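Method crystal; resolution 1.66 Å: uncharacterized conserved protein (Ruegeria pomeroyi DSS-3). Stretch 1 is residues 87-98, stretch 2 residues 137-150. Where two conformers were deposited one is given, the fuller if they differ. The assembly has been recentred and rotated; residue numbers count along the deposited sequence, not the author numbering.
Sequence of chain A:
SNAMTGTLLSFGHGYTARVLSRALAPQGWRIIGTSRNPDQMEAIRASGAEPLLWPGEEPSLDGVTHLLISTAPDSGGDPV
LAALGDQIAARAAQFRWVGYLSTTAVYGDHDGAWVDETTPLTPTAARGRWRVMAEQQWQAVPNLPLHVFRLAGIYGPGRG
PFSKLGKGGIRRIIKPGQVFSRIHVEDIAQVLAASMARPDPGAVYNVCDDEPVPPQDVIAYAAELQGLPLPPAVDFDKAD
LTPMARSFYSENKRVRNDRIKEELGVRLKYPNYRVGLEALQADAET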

# COMPACT_ATOMS: atom_id res chain seq x y z
N GLN A 87 14.91 19.50 5.97
CA GLN A 87 14.61 20.23 4.75
C GLN A 87 13.10 20.27 4.49
O GLN A 87 12.53 21.32 4.21
CB GLN A 87 15.34 19.61 3.55
CG GLN A 87 16.86 19.74 3.60
CD GLN A 87 17.56 18.55 4.24
OE1 GLN A 87 17.01 17.88 5.12
NE2 GLN A 87 18.78 18.28 3.80
N ILE A 88 12.48 19.10 4.59
CA ILE A 88 11.05 18.97 4.36
C ILE A 88 10.25 19.87 5.31
O ILE A 88 9.32 20.55 4.89
CB ILE A 88 10.61 17.51 4.50
CG1 ILE A 88 11.14 16.70 3.32
CG2 ILE A 88 9.10 17.41 4.58
CD1 ILE A 88 10.87 15.21 3.43
N ALA A 89 10.64 19.88 6.58
CA ALA A 89 9.98 20.72 7.58
C ALA A 89 10.09 22.19 7.21
O ALA A 89 9.10 22.93 7.23
CB ALA A 89 10.58 20.46 8.96
N ALA A 90 11.30 22.61 6.86
CA ALA A 90 11.56 23.99 6.49
C ALA A 90 10.72 24.44 5.29
O ALA A 90 10.30 25.59 5.22
CB ALA A 90 13.05 24.20 6.20
N ARG A 91 10.47 23.52 4.35
CA ARG A 91 9.71 23.84 3.14
C ARG A 91 8.23 23.46 3.23
O ARG A 91 7.54 23.43 2.21
CB ARG A 91 10.32 23.12 1.93
CG ARG A 91 11.71 23.60 1.51
CD ARG A 91 12.25 22.67 0.43
NE ARG A 91 13.51 23.12 -0.14
CZ ARG A 91 13.63 23.76 -1.30
NH1 ARG A 91 12.54 24.03 -2.02
NH2 ARG A 91 14.82 24.12 -1.74
N ALA A 92 7.74 23.19 4.43
CA ALA A 92 6.38 22.69 4.62
C ALA A 92 5.31 23.44 3.83
O ALA A 92 4.43 22.83 3.23
CB ALA A 92 6.02 22.68 6.10
N ALA A 93 5.40 24.76 3.83
CA ALA A 93 4.38 25.61 3.22
C ALA A 93 4.36 25.59 1.69
O ALA A 93 3.40 26.05 1.07
CB ALA A 93 4.51 27.04 3.73
N GLN A 94 5.41 25.05 1.06
CA GLN A 94 5.44 25.06 -0.39
C GLN A 94 4.73 23.85 -0.99
O GLN A 94 4.40 23.84 -2.17
CB GLN A 94 6.87 25.20 -0.93
CG GLN A 94 7.75 24.00 -0.70
CD GLN A 94 9.22 24.34 -0.85
OE1 GLN A 94 9.98 23.58 -1.43
NE2 GLN A 94 9.62 25.51 -0.33
N PHE A 95 4.46 22.85 -0.16
CA PHE A 95 3.74 21.67 -0.63
C PHE A 95 2.24 21.88 -0.56
O PHE A 95 1.74 22.56 0.33
CB PHE A 95 4.12 20.43 0.18
CG PHE A 95 5.60 20.18 0.24
CD1 PHE A 95 6.30 19.83 -0.90
CD2 PHE A 95 6.29 20.28 1.44
CE1 PHE A 95 7.67 19.59 -0.85
CE2 PHE A 95 7.65 20.04 1.50
CZ PHE A 95 8.34 19.70 0.35
N ARG A 96 1.53 21.30 -1.51
CA ARG A 96 0.07 21.31 -1.48
C ARG A 96 -0.44 20.02 -0.85
O ARG A 96 -1.56 19.96 -0.34
CB ARG A 96 -0.51 21.47 -2.88
CG ARG A 96 -2.00 21.20 -2.97
CD ARG A 96 -2.55 21.45 -4.36
NE ARG A 96 -3.95 21.07 -4.48
CZ ARG A 96 -4.96 21.77 -3.97
NH1 ARG A 96 -4.72 22.89 -3.30
NH2 ARG A 96 -6.21 21.34 -4.13
N TRP A 97 0.39 18.99 -0.88
CA TRP A 97 -0.07 17.68 -0.48
C TRP A 97 1.12 16.77 -0.23
O TRP A 97 2.08 16.77 -1.01
CB TRP A 97 -0.95 17.12 -1.58
CG TRP A 97 -1.53 15.75 -1.35
CD1 TRP A 97 -2.76 15.46 -0.82
CD2 TRP A 97 -0.93 14.50 -1.69
NE1 TRP A 97 -2.95 14.09 -0.80
CE2 TRP A 97 -1.83 13.48 -1.32
CE3 TRP A 97 0.30 14.13 -2.25
CZ2 TRP A 97 -1.56 12.13 -1.51
CZ3 TRP A 97 0.57 12.79 -2.44
CH2 TRP A 97 -0.36 11.80 -2.07
N VAL A 98 1.07 16.03 0.87
CA VAL A 98 2.06 15.00 1.16
C VAL A 98 1.33 13.71 1.52
O VAL A 98 0.42 13.72 2.35
CB VAL A 98 2.98 15.40 2.32
CG1 VAL A 98 3.86 14.23 2.74
CG2 VAL A 98 3.81 16.63 1.95
N GLN A 137 6.06 10.35 13.36
CA GLN A 137 7.11 11.27 12.93
C GLN A 137 6.59 12.22 11.85
O GLN A 137 6.79 13.43 11.93
CB GLN A 137 8.34 10.50 12.46
CG GLN A 137 9.08 9.80 13.59
CD GLN A 137 10.15 8.82 13.10
OE1 GLN A 137 10.15 8.41 11.93
NE2 GLN A 137 11.04 8.44 14.00
N TRP A 138 5.90 11.67 10.86
CA TRP A 138 5.30 12.49 9.82
C TRP A 138 4.25 13.45 10.39
O TRP A 138 4.25 14.63 10.05
CB TRP A 138 4.71 11.61 8.72
CG TRP A 138 5.76 11.08 7.79
CD1 TRP A 138 6.24 9.80 7.73
CD2 TRP A 138 6.46 11.82 6.79
NE1 TRP A 138 7.20 9.70 6.75
CE2 TRP A 138 7.35 10.93 6.16
CE3 TRP A 138 6.42 13.15 6.36
CZ2 TRP A 138 8.19 11.33 5.12
CZ3 TRP A 138 7.26 13.55 5.33
CH2 TRP A 138 8.13 12.64 4.73
N GLN A 139 3.39 12.95 11.27
CA GLN A 139 2.32 13.78 11.83
C GLN A 139 2.85 14.90 12.73
O GLN A 139 2.11 15.83 13.06
CB GLN A 139 1.31 12.92 12.60
CG GLN A 139 0.46 12.00 11.72
CD GLN A 139 -0.74 12.70 11.12
OE1 GLN A 139 -0.87 13.92 11.20
NE2 GLN A 139 -1.63 11.93 10.50
N ALA A 140 4.12 14.82 13.13
CA ALA A 140 4.71 15.84 13.99
C ALA A 140 5.25 17.05 13.24
O ALA A 140 5.47 18.11 13.83
CB ALA A 140 5.80 15.23 14.86
N VAL A 141 5.47 16.90 11.93
CA VAL A 141 6.02 17.99 11.12
C VAL A 141 5.03 19.15 11.01
O VAL A 141 3.99 19.04 10.36
CB VAL A 141 6.39 17.51 9.70
CG1 VAL A 141 7.11 18.60 8.94
CG2 VAL A 141 7.25 16.24 9.76
N PRO A 142 5.35 20.28 11.65
CA PRO A 142 4.42 21.41 11.68
C PRO A 142 4.01 21.90 10.28
O PRO A 142 4.87 22.09 9.42
CB PRO A 142 5.22 22.50 12.40
CG PRO A 142 6.29 21.79 13.15
CD PRO A 142 6.62 20.56 12.34
N ASN A 143 2.71 22.08 10.07
CA ASN A 143 2.18 22.71 8.85
C ASN A 143 2.37 21.91 7.56
O ASN A 143 2.18 22.44 6.47
CB ASN A 143 2.76 24.11 8.69
CG ASN A 143 2.53 24.98 9.90
OD1 ASN A 143 3.48 25.48 10.51
ND2 ASN A 143 1.27 25.17 10.27
N LEU A 144 2.74 20.64 7.69
CA LEU A 144 2.83 19.76 6.54
C LEU A 144 1.43 19.26 6.17
O LEU A 144 0.68 18.80 7.04
CB LEU A 144 3.75 18.59 6.86
CG LEU A 144 4.41 17.83 5.71
CD1 LEU A 144 5.37 18.73 4.94
CD2 LEU A 144 5.14 16.62 6.25
N PRO A 145 1.06 19.36 4.88
CA PRO A 145 -0.25 18.90 4.40
C PRO A 145 -0.26 17.39 4.32
O PRO A 145 -0.42 16.83 3.23
CB PRO A 145 -0.34 19.48 2.98
CG PRO A 145 0.89 20.33 2.79
CD PRO A 145 1.90 19.88 3.78
N LEU A 146 -0.09 16.73 5.46
CA LEU A 146 0.11 15.29 5.52
C LEU A 146 -1.17 14.48 5.41
O LEU A 146 -2.20 14.84 5.99
CB LEU A 146 0.84 14.91 6.81
CG LEU A 146 1.02 13.41 7.02
CD1 LEU A 146 2.06 12.85 6.03
CD2 LEU A 146 1.39 13.10 8.45
N HIS A 147 -1.11 13.37 4.68
CA HIS A 147 -2.21 12.45 4.57
C HIS A 147 -1.59 11.09 4.72
O HIS A 147 -0.56 10.82 4.12
CB HIS A 147 -2.89 12.58 3.20
CG HIS A 147 -3.36 13.97 2.90
ND1 HIS A 147 -2.50 14.99 2.57
CD2 HIS A 147 -4.60 14.51 2.89
CE1 HIS A 147 -3.19 16.10 2.38
NE2 HIS A 147 -4.47 15.83 2.56
N VAL A 148 -2.19 10.26 5.57
CA VAL A 148 -1.69 8.91 5.80
C VAL A 148 -2.65 7.91 5.18
O VAL A 148 -3.86 7.98 5.40
CB VAL A 148 -1.55 8.62 7.31
CG1 VAL A 148 -1.27 7.13 7.53
CG2 VAL A 148 -0.45 9.48 7.92
N PHE A 149 -2.09 6.97 4.43
CA PHE A 149 -2.89 5.96 3.76
C PHE A 149 -2.47 4.60 4.26
O PHE A 149 -1.37 4.15 3.97
CB PHE A 149 -2.71 6.06 2.24
CG PHE A 149 -3.10 7.39 1.66
CD1 PHE A 149 -4.40 7.62 1.25
CD2 PHE A 149 -2.17 8.41 1.56
CE1 PHE A 149 -4.76 8.85 0.73
CE2 PHE A 149 -2.53 9.64 1.04
CZ PHE A 149 -3.83 9.86 0.63
N ARG A 150 -3.35 3.97 5.02
CA ARG A 150 -3.07 2.64 5.56
C ARG A 150 -3.52 1.60 4.55
O ARG A 150 -4.71 1.31 4.41
CB ARG A 150 -3.73 2.47 6.93
CG ARG A 150 -3.30 3.58 7.91
CD ARG A 150 -3.92 3.45 9.30
NE ARG A 150 -3.33 4.43 10.21
CZ ARG A 150 -3.91 4.88 11.33
NH1 ARG A 150 -5.11 4.44 11.67
NH2 ARG A 150 -3.28 5.77 12.09
O HOH W 1 7.35 22.83 9.50

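This contact illustrates how two segments that each run from helix to strand can pack in parallel, with a short run of backbone hydrogen bonds at the strands and apolar side chains filling the space before them. The strands meet at the parallel bridge between Val98 and Leu146. Val98 N donates to Pro145 O (2.9 Å), and Val98 O accepts from His147 N (2.8 Å), so one residue is held by the two that flank its bridge partner, as parallel pairing requires. The same carbonyl serves twice, for His147 ND1 also donates to Val98 O, at 3.2 Å. This bond helps to orient the imidazole, which lies in an offset stack with the five-membered ring of Trp97, centroids 4.2 Å apart and planes inclined at 24°. Farther along the indole, Trp97 CZ2 reaches Phe149 CE2 at 3.7 Å.

Val98 and Leu146 share the other face, where Val98 CG1 lies 4.0 Å from Leu146 CD1. Leu144 forms a hub nearby: its CD1 is 4.0 Å from both Ile88 CG2 and Val98 CG2, and 3.9 Å from Phe95 CD2. Near the helix ends, Ala89 CB packs against Val141 CG1 (3.9 Å), and one water bridges the backbones, donating to Ala89 O (2.9 Å) and Pro142 O (2.6 Å).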